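Local coordinates for DUF1881 domain-containing protein (Neurospora crassa, PDB 5Z6D) that is an abundant perithecial protein of unconfirmed function that pairs a betagamma-crystallin domain, whose calcium site is rendered inoperative by interdomain contacts, with an Ig-like domain, at residues Ala92-Phe97 with Asp128-Val133; Gln107-Val112 with Thr119-Ser124; Lys111-Asp116 with Thr144-Val149; Glu173-Glu178 with Ser188-Lys193. The protein carries 1 engineered substitution. All blocks are in the same frame, centred on the assembly; numbering follows the deposited sequence.

Contact 1. Residues Ala92-Phe97 with Asp128-Val133; sequences AISFLF and DEYGLV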
loop_
_atom_site.group_PDB
_atom_site.type_symbol
_atom_site.label_atom_id
_atom_site.label_comp_id
_atom_site.label_asym_id
_atom_site.label_seq_id
_atom_site.Cartn_x
_atom_site.Cartn_y
_atom_site.Cartn_z
ATOM N N ALA A 92 4.418 -3.111 4.259
ATOM C CA ALA A 92 3.543 -2.534 3.250
ATOM C C ALA A 92 4.401 -1.820 2.224
ATOM O O ALA A 92 5.151 -0.905 2.548
ATOM C CB ALA A 92 2.541 -1.582 3.875
ATOM N N ILE A 93 4.297 -2.264 0.975
ATOM C CA ILE A 93 4.992 -1.628 -0.125
ATOM C C ILE A 93 4.089 -0.549 -0.692
ATOM O O ILE A 93 2.940 -0.838 -1.092
ATOM C CB ILE A 93 5.366 -2.623 -1.248
ATOM C CG1 ILE A 93 6.112 -3.837 -0.686
ATOM C CG2 ILE A 93 6.227 -1.939 -2.312
ATOM C CD1 ILE A 93 6.358 -4.924 -1.744
ATOM N N SER A 94 4.622 0.675 -0.737
ATOM C CA SER A 94 3.851 1.831 -1.187
ATOM C C SER A 94 4.618 2.729 -2.159
ATOM O O SER A 94 5.830 2.888 -2.044
ATOM C CB SER A 94 3.379 2.654 0.013
ATOM O OG SER A 94 4.479 3.179 0.737
ATOM N N PHE A 95 3.888 3.288 -3.122
ATOM C CA PHE A 95 4.419 4.211 -4.133
ATOM C C PHE A 95 3.758 5.583 -4.053
ATOM O O PHE A 95 2.551 5.673 -3.773
ATOM C CB PHE A 95 4.150 3.706 -5.552
ATOM C CG PHE A 95 5.056 2.622 -6.037
ATOM C CD1 PHE A 95 6.198 2.248 -5.356
ATOM C CD2 PHE A 95 4.777 2.026 -7.273
ATOM C CE1 PHE A 95 7.015 1.252 -5.856
ATOM C CE2 PHE A 95 5.585 1.028 -7.776
ATOM C CZ PHE A 95 6.710 0.643 -7.085
ATOM N N LEU A 96 4.523 6.633 -4.353
ATOM C CA LEU A 96 3.965 7.956 -4.642
ATOM C C LEU A 96 4.479 8.393 -6.021
ATOM O O LEU A 96 5.688 8.383 -6.263
ATOM C CB LEU A 96 4.353 8.965 -3.556
ATOM C CG LEU A 96 3.692 10.347 -3.618
ATOM C CD1 LEU A 96 2.205 10.222 -3.359
ATOM C CD2 LEU A 96 4.339 11.277 -2.613
ATOM N N PHE A 97 3.563 8.776 -6.911
ATOM C CA PHE A 97 3.902 9.039 -8.310
ATOM C C PHE A 97 4.056 10.529 -8.591
ATOM O O PHE A 97 3.112 11.306 -8.415
ATOM C CB PHE A 97 2.839 8.433 -9.226
ATOM C CG PHE A 97 3.152 8.548 -10.702
ATOM C CD1 PHE A 97 4.439 8.356 -11.176
ATOM C CD2 PHE A 97 2.139 8.817 -11.623
ATOM C CE1 PHE A 97 4.721 8.443 -12.551
ATOM C CE2 PHE A 97 2.419 8.913 -13.001
ATOM C CZ PHE A 97 3.713 8.713 -13.460
ATOM N N ASP A 128 -0.095 13.965 -1.498
ATOM C CA ASP A 128 0.920 13.282 -0.713
ATOM C C ASP A 128 0.538 11.878 -0.268
ATOM O O ASP A 128 1.308 11.232 0.439
ATOM C CB ASP A 128 1.264 14.121 0.522
ATOM C CG ASP A 128 1.667 15.541 0.166
ATOM O OD1 ASP A 128 2.330 15.736 -0.878
ATOM O OD2 ASP A 128 1.314 16.462 0.933
ATOM N N GLU A 129 -0.643 11.397 -0.649
ATOM C CA GLU A 129 -1.067 10.076 -0.192
ATOM C C GLU A 129 -0.400 8.982 -1.010
ATOM O O GLU A 129 -0.559 8.926 -2.231
ATOM C CB GLU A 129 -2.584 9.917 -0.260
ATOM C CG GLU A 129 -3.328 10.696 0.807
ATOM C CD GLU A 129 -4.770 10.258 0.945
ATOM O OE1 GLU A 129 -5.634 10.824 0.240
ATOM O OE2 GLU A 129 -5.038 9.347 1.759
ATOM N N TYR A 130 0.359 8.121 -0.334
ATOM C CA TYR A 130 0.957 6.964 -0.988
ATOM C C TYR A 130 -0.106 5.933 -1.324
ATOM O O TYR A 130 -1.166 5.885 -0.696
ATOM C CB TYR A 130 2.034 6.327 -0.103
ATOM C CG TYR A 130 3.399 6.976 -0.197
ATOM C CD1 TYR A 130 4.462 6.299 -0.771
ATOM C CD2 TYR A 130 3.632 8.254 0.308
ATOM C CE1 TYR A 130 5.709 6.868 -0.848
ATOM C CE2 TYR A 130 4.883 8.839 0.226
ATOM C CZ TYR A 130 5.917 8.137 -0.357
ATOM O OH TYR A 130 7.177 8.681 -0.461
ATOM N N GLY A 131 0.174 5.109 -2.326
ATOM C CA GLY A 131 -0.691 3.999 -2.631
ATOM C C GLY A 131 -0.045 2.675 -2.278
ATOM O O GLY A 131 1.125 2.448 -2.571
ATOM N N LEU A 132 -0.829 1.798 -1.666
ATOM C CA LEU A 132 -0.381 0.472 -1.297
ATOM C C LEU A 132 -0.310 -0.395 -2.550
ATOM O O LEU A 132 -1.330 -0.613 -3.207
ATOM C CB LEU A 132 -1.334 -0.135 -0.265
ATOM C CG LEU A 132 -1.022 -1.566 0.167
ATOM C CD1 LEU A 132 0.226 -1.614 1.049
ATOM C CD2 LEU A 132 -2.227 -2.205 0.854
ATOM N N VAL A 133 0.887 -0.876 -2.894
ATOM C CA VAL A 133 1.058 -1.645 -4.126
ATOM C C VAL A 133 1.596 -3.052 -3.863
ATOM O O VAL A 133 1.841 -3.834 -4.804
ATOM C CB VAL A 133 1.987 -0.914 -5.140
ATOM C CG1 VAL A 133 1.371 0.423 -5.594
ATOM C CG2 VAL A 133 3.377 -0.692 -4.559
#
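Tyr130 lays one face of its ring over the side chain of Leu96, whose CB sits 3.6 Å from the Tyr130 ring centroid, only 9° off the normal, a CH-pi contact. The two side chains cross at about a right angle, and Leu96 continues past the ring: CD2 reaches Tyr130 CE2, while CD1 turns to the loop backbone just before Tyr130 and stops 3.3 Å from Glu129 O. Tyr130 CG lies beside its own backbone N (chi1 -84°), which swings the ring across segment 92-97 so that Tyr130 CD1 also meets Ser94 OG at 3.5 Å. The phenol tip leaves the pair altogether and hydrogen-bonds Thr191.

Beside this overlap the backbones join as antiparallel strands, with Phe95 and Gly131 as a hydrogen-bonded pair and Ser94 opposite Leu132 as a non-hydrogen-bonded one. Gly131 N gives Phe95 O a nearly straight bond of 2.8 Å (174°), Phe95 N returns one to Gly131 O, and Val133 N reaches Ile93 O at 2.7 Å. All three donors lie in the plane of the carbonyl they meet.

On the sheet face that carries Phe95, Val133 CG2 stands over the centre of the Phe95 ring, 4.0 Å from its centroid, and touches Ile93 CG2 as well. On the face of Ser94, Leu132 CD1 packs against Ala92 CB at 3.7 Å. One face thus looks into the Ig-like domain, where Val112 joins Phe95 and Val133; the other meets Tyr64 of the crystallin domain. The side chain of Leu132 lies about 8 Å from that of Gln56, a calcium-binding residue with no ion here, consistent with interface contacts disabling that site. This is an edge-strand pairing of a beta sandwich at a domain interface.

Contact 2. Residues Gln107-Val112 with Thr119-Ser124; sequences QYSLKV and TVMLYS. Engineered in segment 119-124: Met121 (natural residue Thr).
Strands 108-112 and 120-123 form a beta hairpin at the edge of the five-stranded sheet of the Ig-like domain. Backbone hydrogen bonding is regular: Leu110 pairs with Leu122 and Val112 with Val120, each as an antiparallel hydrogen-bonded pair. Leu110 N meets Leu122 O at 2.8 Å, and Val112 N approaches Val120 O at the same 2.8 Å, nearly along the C=O axis. In the return bond, Leu122 N comes to Leu110 O from above the carbonyl plane.

Apolar contacts divide between the two faces. On the inner one, Leu110 and Leu122 meet loosely, CD2 to CD1 at 4.3 Å, and turn on to Phe97 and Phe95 of strand 91-99. On the outer face the engineered Met121, bent at chi2 and chi3, folds over the opposite strand: SD rests 3.6 Å from Lys111 CB, and CE reaches Ser109 CB. Lys111 runs out extended, so that its CE passes Thr119 CG2 at 3.7 Å.

At the far end a side chain replaces one backbone partner. Ser124 holds OG between its own N and carbonyl carbon (chi1 54°), where it accepts the N-H of Tyr108, while Ser124 N donates to Tyr108 O; the bond from Tyr108 N to Ser124 OG measures 3.0 Å.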
loop_
_atom_site.group_PDB
_atom_site.type_symbol
_atom_site.label_atom_id
_atom_site.label_comp_id
_atom_site.label_asym_id
_atom_site.label_seq_id
_atom_site.Cartn_x
_atom_site.Cartn_y
_atom_site.Cartn_z
ATOM N N GLN A 107 -1.853 14.588 -14.833
ATOM C CA GLN A 107 -1.701 14.432 -16.282
ATOM C C GLN A 107 -1.252 13.014 -16.631
ATOM O O GLN A 107 -1.625 12.473 -17.679
ATOM C CB GLN A 107 -0.710 15.440 -16.845
ATOM C CG GLN A 107 -0.527 15.282 -18.353
ATOM C CD GLN A 107 0.279 16.400 -18.982
ATOM O OE1 GLN A 107 0.353 17.510 -18.456
ATOM N NE2 GLN A 107 0.890 16.109 -20.127
ATOM N N TYR A 108 -0.453 12.409 -15.757
ATOM C CA TYR A 108 0.056 11.059 -16.003
ATOM C C TYR A 108 -0.483 10.100 -14.977
ATOM O O TYR A 108 -0.732 10.483 -13.834
ATOM C CB TYR A 108 1.591 11.040 -15.985
ATOM C CG TYR A 108 2.183 11.934 -17.049
ATOM C CD1 TYR A 108 2.232 11.520 -18.370
ATOM C CD2 TYR A 108 2.680 13.201 -16.735
ATOM C CE1 TYR A 108 2.761 12.339 -19.358
ATOM C CE2 TYR A 108 3.211 14.021 -17.714
ATOM C CZ TYR A 108 3.246 13.582 -19.026
ATOM O OH TYR A 108 3.776 14.387 -20.010
ATOM N N SER A 109 -0.691 8.857 -15.398
ATOM C CA SER A 109 -1.070 7.800 -14.466
ATOM C C SER A 109 -0.052 6.686 -14.491
ATOM O O SER A 109 0.547 6.386 -15.537
ATOM C CB SER A 109 -2.465 7.256 -14.785
ATOM O OG SER A 109 -2.533 6.681 -16.087
ATOM N N LEU A 110 0.129 6.093 -13.317
ATOM C CA LEU A 110 0.920 4.904 -13.128
ATOM C C LEU A 110 -0.024 3.819 -12.604
ATOM O O LEU A 110 -0.509 3.893 -11.473
ATOM C CB LEU A 110 2.057 5.173 -12.159
ATOM C CG LEU A 110 2.876 3.966 -11.730
ATOM C CD1 LEU A 110 3.644 3.406 -12.915
ATOM C CD2 LEU A 110 3.824 4.399 -10.611
ATOM N N LYS A 111 -0.336 2.856 -13.460
ATOM C CA LYS A 111 -1.157 1.723 -13.084
ATOM C C LYS A 111 -0.256 0.584 -12.645
ATOM O O LYS A 111 0.679 0.209 -13.365
ATOM C CB LYS A 111 -2.040 1.285 -14.261
ATOM C CG LYS A 111 -2.956 0.108 -13.960
ATOM C CD LYS A 111 -3.698 -0.334 -15.224
ATOM C CE LYS A 111 -4.576 -1.536 -14.950
ATOM N NZ LYS A 111 -4.917 -2.266 -16.203
ATOM N N VAL A 112 -0.538 0.039 -11.464
ATOM C CA VAL A 112 0.275 -1.012 -10.900
ATOM C C VAL A 112 -0.632 -2.205 -10.647
ATOM O O VAL A 112 -1.548 -2.121 -9.835
ATOM C CB VAL A 112 0.945 -0.561 -9.578
ATOM C CG1 VAL A 112 1.828 -1.659 -9.041
ATOM C CG2 VAL A 112 1.767 0.702 -9.787
ATOM N N THR A 119 -5.375 -3.912 -8.124
ATOM C CA THR A 119 -4.900 -2.865 -9.022
ATOM C C THR A 119 -4.949 -1.480 -8.382
ATOM O O THR A 119 -5.953 -1.104 -7.755
ATOM C CB THR A 119 -5.731 -2.846 -10.322
ATOM O OG1 THR A 119 -5.621 -4.123 -10.964
ATOM C CG2 THR A 119 -5.235 -1.758 -11.273
ATOM N N VAL A 120 -3.869 -0.721 -8.566
ATOM C CA VAL A 120 -3.798 0.652 -8.081
ATOM C C VAL A 120 -3.533 1.584 -9.250
ATOM O O VAL A 120 -2.714 1.283 -10.110
ATOM C CB VAL A 120 -2.691 0.806 -7.027
ATOM C CG1 VAL A 120 -2.524 2.245 -6.604
ATOM C CG2 VAL A 120 -3.024 -0.050 -5.802
ATOM N N MET A 121 -4.253 2.695 -9.290
ATOM C CA MET A 121 -4.040 3.753 -10.253
ATOM C C MET A 121 -3.534 4.979 -9.528
ATOM O O MET A 121 -4.282 5.602 -8.778
ATOM C CB MET A 121 -5.339 4.059 -10.991
ATOM C CG MET A 121 -5.572 3.181 -12.189
ATOM S SD MET A 121 -4.569 3.779 -13.553
ATOM C CE MET A 121 -5.615 5.081 -14.189
ATOM N N LEU A 122 -2.255 5.298 -9.711
ATOM C CA LEU A 122 -1.659 6.481 -9.101
ATOM C C LEU A 122 -1.613 7.609 -10.108
ATOM O O LEU A 122 -1.307 7.376 -11.266
ATOM C CB LEU A 122 -0.252 6.185 -8.606
ATOM C CG LEU A 122 -0.149 5.063 -7.578
ATOM C CD1 LEU A 122 1.287 4.864 -7.168
ATOM C CD2 LEU A 122 -1.010 5.408 -6.379
ATOM N N TYR A 123 -1.910 8.825 -9.674
ATOM C CA TYR A 123 -1.838 9.975 -10.563
ATOM C C TYR A 123 -0.697 10.890 -10.172
ATOM O O TYR A 123 -0.348 11.007 -8.982
ATOM C CB TYR A 123 -3.170 10.733 -10.579
ATOM C CG TYR A 123 -4.266 9.890 -11.162
ATOM C CD1 TYR A 123 -4.504 9.879 -12.534
ATOM C CD2 TYR A 123 -5.028 9.057 -10.356
ATOM C CE1 TYR A 123 -5.496 9.071 -13.080
ATOM C CE2 TYR A 123 -6.025 8.259 -10.887
ATOM C CZ TYR A 123 -6.255 8.269 -12.249
ATOM O OH TYR A 123 -7.243 7.466 -12.766
ATOM N N SER A 124 -0.105 11.534 -11.173
ATOM C CA SER A 124 1.107 12.306 -10.944
ATOM C C SER A 124 0.820 13.611 -10.201
ATOM O O SER A 124 -0.164 14.307 -10.485
ATOM C CB SER A 124 1.821 12.588 -12.279
ATOM O OG SER A 124 0.967 13.210 -13.226
#

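Contact 3. Residues Lys111-Asp116 with Thr144-Val149; sequences KVDARD and TTAVYV
In the five-stranded antiparallel sheet of the Ig-like domain, strand 108-112 lies beside strand 143-151, and the chain leaves the pairing through an inverse gamma turn centred on Asp113. Two backbone bonds join Lys111 to Tyr148, and a third, from Asp113 N to Ala146 O, is almost straight at 174°.

The side chain of Tyr148 can be followed outward. CB lies beside Lys111 CB on the same face, both side chains pointing the same way. With CG beside its own backbone N (chi1 -51°), the ring brings its edge to Lys111: Tyr148 CD2 is 3.8 Å from Lys111 O, with Lys111 CD alongside, and CE2 is 3.4 Å from Asp113 OD2. The carboxylate and ring planes stand 60° apart. At the tip, water 2 lies in the ring plane, 2.5 Å from Tyr148 OH, and donates to Asp113 OD2, bridging phenol and carboxylate. Asp113 OD1 turns instead to Thr119.

Across the opposite face the side chains of Val112 and Thr145 cross at about a right angle, CG1 to CG2 at 3.6 Å. Where direct pairing stops, water takes over: water 3 links Arg115 N with Thr145 OG1, and water 1 accepts from Ala146 N and donates to Asp113 O at 2.8 Å.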
loop_
_atom_site.group_PDB
_atom_site.type_symbol
_atom_site.label_atom_id
_atom_site.label_comp_id
_atom_site.label_asym_id
_atom_site.label_seq_id
_atom_site.Cartn_x
_atom_site.Cartn_y
_atom_site.Cartn_z
ATOM N N LYS A 111 -0.336 2.856 -13.460
ATOM C CA LYS A 111 -1.157 1.723 -13.084
ATOM C C LYS A 111 -0.256 0.584 -12.645
ATOM O O LYS A 111 0.679 0.209 -13.365
ATOM C CB LYS A 111 -2.040 1.285 -14.261
ATOM C CG LYS A 111 -2.956 0.108 -13.960
ATOM C CD LYS A 111 -3.698 -0.334 -15.224
ATOM C CE LYS A 111 -4.576 -1.536 -14.950
ATOM N NZ LYS A 111 -4.917 -2.266 -16.203
ATOM N N VAL A 112 -0.538 0.039 -11.464
ATOM C CA VAL A 112 0.275 -1.012 -10.900
ATOM C C VAL A 112 -0.632 -2.205 -10.647
ATOM O O VAL A 112 -1.548 -2.121 -9.835
ATOM C CB VAL A 112 0.945 -0.561 -9.578
ATOM C CG1 VAL A 112 1.828 -1.659 -9.041
ATOM C CG2 VAL A 112 1.767 0.702 -9.787
ATOM N N ASP A 113 -0.419 -3.298 -11.380
ATOM C CA ASP A 113 -1.351 -4.415 -11.300
ATOM C C ASP A 113 -0.988 -5.368 -10.178
ATOM O O ASP A 113 -0.591 -6.506 -10.425
ATOM C CB ASP A 113 -1.396 -5.177 -12.623
ATOM C CG ASP A 113 -2.401 -4.600 -13.592
ATOM O OD1 ASP A 113 -3.214 -3.750 -13.168
ATOM O OD2 ASP A 113 -2.384 -5.008 -14.774
ATOM N N ALA A 114 -1.107 -4.894 -8.943
ATOM C CA ALA A 114 -0.746 -5.696 -7.787
ATOM C C ALA A 114 -1.736 -6.829 -7.572
ATOM O O ALA A 114 -2.923 -6.595 -7.343
ATOM C CB ALA A 114 -0.680 -4.826 -6.559
ATOM N N ARG A 115 -1.249 -8.061 -7.624
ATOM C CA ARG A 115 -2.169 -9.181 -7.590
ATOM C C ARG A 115 -2.612 -9.507 -6.165
ATOM O O ARG A 115 -3.673 -10.109 -5.975
ATOM C CB ARG A 115 -1.542 -10.397 -8.271
ATOM C CG ARG A 115 -1.307 -10.166 -9.758
ATOM C CD ARG A 115 -0.783 -11.408 -10.458
ATOM N NE ARG A 115 -1.832 -12.393 -10.715
ATOM C CZ ARG A 115 -1.728 -13.377 -11.603
ATOM N NH1 ARG A 115 -0.626 -13.502 -12.331
ATOM N NH2 ARG A 115 -2.728 -14.233 -11.769
ATOM N N ASP A 116 -1.836 -9.082 -5.166
ATOM C CA ASP A 116 -2.200 -9.368 -3.783
ATOM C C ASP A 116 -3.177 -8.319 -3.240
ATOM O O ASP A 116 -4.239 -8.675 -2.733
ATOM C CB ASP A 116 -0.952 -9.501 -2.873
ATOM C CG ASP A 116 -0.004 -8.293 -2.932
ATOM O OD1 ASP A 116 -0.225 -7.370 -3.740
ATOM O OD2 ASP A 116 0.987 -8.283 -2.152
ATOM N N THR A 144 7.054 -9.852 -9.190
ATOM C CA THR A 144 7.020 -8.970 -10.352
ATOM C C THR A 144 5.598 -8.481 -10.557
ATOM O O THR A 144 4.656 -9.277 -10.543
ATOM C CB THR A 144 7.504 -9.663 -11.633
ATOM O OG1 THR A 144 8.916 -9.862 -11.559
ATOM C CG2 THR A 144 7.207 -8.778 -12.848
ATOM N N THR A 145 5.447 -7.169 -10.736
ATOM C CA THR A 145 4.137 -6.549 -10.883
ATOM C C THR A 145 4.118 -5.666 -12.122
ATOM O O THR A 145 5.004 -4.837 -12.322
ATOM C CB THR A 145 3.766 -5.717 -9.632
ATOM O OG1 THR A 145 3.743 -6.581 -8.490
ATOM C CG2 THR A 145 2.411 -5.078 -9.803
ATOM N N ALA A 146 3.119 -5.857 -12.976
ATOM C CA ALA A 146 3.074 -5.097 -14.222
ATOM C C ALA A 146 2.783 -3.630 -13.948
ATOM O O ALA A 146 1.997 -3.308 -13.055
ATOM C CB ALA A 146 2.031 -5.678 -15.155
ATOM N N VAL A 147 3.414 -2.745 -14.717
ATOM C CA VAL A 147 3.128 -1.317 -14.595
ATOM C C VAL A 147 2.874 -0.671 -15.960
ATOM O O VAL A 147 3.394 -1.115 -16.997
ATOM C CB VAL A 147 4.267 -0.530 -13.891
ATOM C CG1 VAL A 147 4.447 -0.986 -12.437
ATOM C CG2 VAL A 147 5.563 -0.661 -14.652
ATOM N N TYR A 148 2.064 0.387 -15.955
ATOM C CA TYR A 148 1.671 1.061 -17.195
ATOM C C TYR A 148 1.665 2.555 -16.939
ATOM O O TYR A 148 1.011 3.022 -16.010
ATOM C CB TYR A 148 0.280 0.610 -17.680
ATOM C CG TYR A 148 0.088 -0.895 -17.765
ATOM C CD1 TYR A 148 0.173 -1.559 -18.988
ATOM C CD2 TYR A 148 -0.186 -1.652 -16.621
ATOM C CE1 TYR A 148 0.003 -2.938 -19.064
ATOM C CE2 TYR A 148 -0.351 -3.023 -16.692
ATOM C CZ TYR A 148 -0.257 -3.659 -17.910
ATOM O OH TYR A 148 -0.426 -5.028 -17.974
ATOM N N VAL A 149 2.391 3.297 -17.764
ATOM C CA VAL A 149 2.495 4.740 -17.623
ATOM C C VAL A 149 1.801 5.401 -18.790
ATOM O O VAL A 149 2.220 5.217 -19.959
ATOM C CB VAL A 149 3.941 5.228 -17.596
ATOM C CG1 VAL A 149 3.968 6.742 -17.334
ATOM C CG2 VAL A 149 4.747 4.469 -16.544
HETATM O O HOH W 1 1.009 -7.814 -12.251
HETATM O O HOH W 2 -1.149 -6.584 -16.157
HETATM O O HOH W 3 1.643 -8.607 -8.288
#

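Contact 4. Residues Glu173-Glu178 with Ser188-Lys193; sequences EVDVVE and SKRTGK
Arg190 brings its guanidinium to Asp175 and Val174, the strongest polar grip in this contact between edge strands of the two sheets of the Ig-like beta sandwich. NH2 forms a salt bridge with Asp175 OD1 at 2.7 Å and also donates to Val174 O, likewise at 2.7 Å. It approaches that carbonyl from above its plane, although Val174 O itself lies almost in the plane of the guanidinium. NH1 turns back to its own segment and hydrogen-bonds Gly192 O at 2.9 Å. A bend at chi3 (-60°) turns the otherwise extended Arg190 chain into this position.

Glu173 completes the network from a different side. Its carboxylate is stacked on the guanidinium, the planes 17° apart, with OE1 over the centre of one face, 3.4 Å from Arg190 CZ. No N-H points at it, so the attraction is one of charge alone. The acidic surroundings would be expected to favour the charged form of Arg190, and the cation the ionised form of Glu173 and Asp175. The second oxygen of Asp175 is held by Asn168.

Further out, Val174 N donates to Lys193 O, nearly along its C=O axis. At the other end Glu178 OE2 accepts from Ser188 N at 3.1 Å, with Ser188 OG close by.

Between these polar ends the axes of strand pieces 173-177 and 188-190 come no nearer than 8.7 Å. Val176 points toward segment 188-193, with CG1 near Ser188 OG, and also packs on Phe196. Beside the salt bridges, Glu173 crosses the exposed Lys193 at about a right angle, CG to CD at 3.5 Å.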
loop_
_atom_site.group_PDB
_atom_site.type_symbol
_atom_site.label_atom_id
_atom_site.label_comp_id
_atom_site.label_asym_id
_atom_site.label_seq_id
_atom_site.Cartn_x
_atom_site.Cartn_y
_atom_site.Cartn_z
ATOM N N GLU A 173 15.013 -4.693 4.288
ATOM C CA GLU A 173 14.153 -3.742 3.570
ATOM C C GLU A 173 13.532 -4.383 2.345
ATOM O O GLU A 173 13.915 -5.475 1.967
ATOM C CB GLU A 173 14.944 -2.504 3.135
ATOM C CG GLU A 173 15.180 -1.473 4.221
ATOM C CD GLU A 173 15.992 -0.294 3.726
ATOM O OE1 GLU A 173 16.767 -0.469 2.759
ATOM O OE2 GLU A 173 15.853 0.807 4.302
ATOM N N VAL A 174 12.568 -3.706 1.727
ATOM C CA VAL A 174 12.135 -4.082 0.386
ATOM C C VAL A 174 12.925 -3.262 -0.624
ATOM O O VAL A 174 13.112 -2.057 -0.446
ATOM C CB VAL A 174 10.626 -3.853 0.185
ATOM C CG1 VAL A 174 10.219 -4.080 -1.280
ATOM C CG2 VAL A 174 9.826 -4.752 1.111
ATOM N N ASP A 175 13.406 -3.918 -1.678
ATOM C CA ASP A 175 14.114 -3.238 -2.751
ATOM C C ASP A 175 13.316 -3.276 -4.047
ATOM O O ASP A 175 12.742 -4.313 -4.411
ATOM C CB ASP A 175 15.475 -3.874 -3.010
ATOM C CG ASP A 175 16.491 -3.536 -1.954
ATOM O OD1 ASP A 175 16.119 -2.901 -0.948
ATOM O OD2 ASP A 175 17.665 -3.924 -2.133
ATOM N N VAL A 176 13.283 -2.140 -4.730
ATOM C CA VAL A 176 12.866 -2.095 -6.119
ATOM C C VAL A 176 14.091 -2.367 -6.974
ATOM O O VAL A 176 15.094 -1.665 -6.865
ATOM C CB VAL A 176 12.252 -0.734 -6.488
ATOM C CG1 VAL A 176 12.127 -0.598 -7.993
ATOM C CG2 VAL A 176 10.893 -0.561 -5.813
ATOM N N VAL A 177 14.019 -3.406 -7.800
ATOM C CA VAL A 177 15.081 -3.701 -8.742
ATOM C C VAL A 177 14.690 -3.185 -10.120
ATOM O O VAL A 177 13.719 -3.653 -10.716
ATOM C CB VAL A 177 15.369 -5.200 -8.816
ATOM C CG1 VAL A 177 16.555 -5.458 -9.737
ATOM C CG2 VAL A 177 15.637 -5.743 -7.424
ATOM N N GLU A 178 15.435 -2.201 -10.610
ATOM C CA GLU A 178 15.172 -1.640 -11.927
ATOM C C GLU A 178 15.877 -2.462 -13.003
ATOM O O GLU A 178 17.017 -2.176 -13.357
ATOM C CB GLU A 178 15.627 -0.179 -11.989
ATOM C CG GLU A 178 15.033 0.716 -10.898
ATOM C CD GLU A 178 15.187 2.197 -11.211
ATOM O OE1 GLU A 178 15.869 2.531 -12.206
ATOM O OE2 GLU A 178 14.617 3.028 -10.471
ATOM N N SER A 188 12.981 5.475 -9.459
ATOM C CA SER A 188 12.484 5.273 -8.106
ATOM C C SER A 188 13.487 5.818 -7.106
ATOM O O SER A 188 14.698 5.761 -7.326
ATOM C CB SER A 188 12.190 3.796 -7.832
ATOM O OG SER A 188 13.375 3.031 -7.743
ATOM N N LYS A 189 12.962 6.372 -6.018
ATOM C CA LYS A 189 13.766 6.902 -4.929
ATOM C C LYS A 189 13.195 6.366 -3.632
ATOM O O LYS A 189 12.007 6.538 -3.364
ATOM C CB LYS A 189 13.745 8.426 -4.927
ATOM C CG LYS A 189 14.500 9.056 -3.773
ATOM C CD LYS A 189 14.019 10.476 -3.504
ATOM C CE LYS A 189 14.960 11.201 -2.547
ATOM N NZ LYS A 189 15.411 10.336 -1.416
ATOM N N ARG A 190 14.027 5.714 -2.828
ATOM C CA ARG A 190 13.555 5.171 -1.559
ATOM C C ARG A 190 13.157 6.300 -0.609
ATOM O O ARG A 190 13.894 7.285 -0.472
ATOM C CB ARG A 190 14.624 4.285 -0.910
ATOM C CG ARG A 190 14.235 3.781 0.476
ATOM C CD ARG A 190 15.320 2.908 1.102
ATOM N NE ARG A 190 15.605 1.734 0.288
ATOM C CZ ARG A 190 14.832 0.656 0.242
ATOM N NH1 ARG A 190 13.732 0.587 0.990
ATOM N NH2 ARG A 190 15.164 -0.363 -0.542
ATOM N N THR A 191 11.995 6.163 0.032
ATOM C CA THR A 191 11.555 7.153 1.015
ATOM C C THR A 191 11.258 6.495 2.358
ATOM O O THR A 191 10.823 7.161 3.301
ATOM C CB THR A 191 10.310 7.932 0.543
ATOM O OG1 THR A 191 9.241 7.022 0.258
ATOM C CG2 THR A 191 10.630 8.738 -0.717
ATOM N N GLY A 192 11.504 5.189 2.439
ATOM C CA GLY A 192 11.306 4.433 3.666
ATOM C C GLY A 192 11.695 2.976 3.496
ATOM O O GLY A 192 12.168 2.580 2.434
ATOM N N LYS A 193 11.496 2.165 4.531
ATOM C CA LYS A 193 11.887 0.763 4.459
ATOM C C LYS A 193 11.218 0.036 3.287
ATOM O O LYS A 193 11.769 -0.912 2.721
ATOM C CB LYS A 193 11.560 0.065 5.780
ATOM C CG LYS A 193 12.374 0.580 6.967
ATOM C CD LYS A 193 13.666 -0.209 7.143
ATOM C CE LYS A 193 14.554 0.391 8.226
ATOM N NZ LYS A 193 13.871 0.417 9.551
#

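All four contacts belong to the Ig-like domain, but their chemistry changes with depth. Contact 1 is the buried one: one face joins the core of the sandwich and the other meets the crystallin domain. Contacts 2 and 3 are partly buried and share Lys111 and Val112, so strand 108-112 is held on both edges within one sheet. Contact 4 lies at the surface and has charge pairs and side-chain bonds, with a single backbone-to-backbone bond, in place of regular strand pairing. The sheets of contacts 1 and 2 pack on each other through Phe95 and Leu122, and Val112 of contact 3 reaches Val133. Contacts 1 and 4 meet through Tyr130 and Thr191, whereas contact 4 touches neither contact 2 nor contact 3.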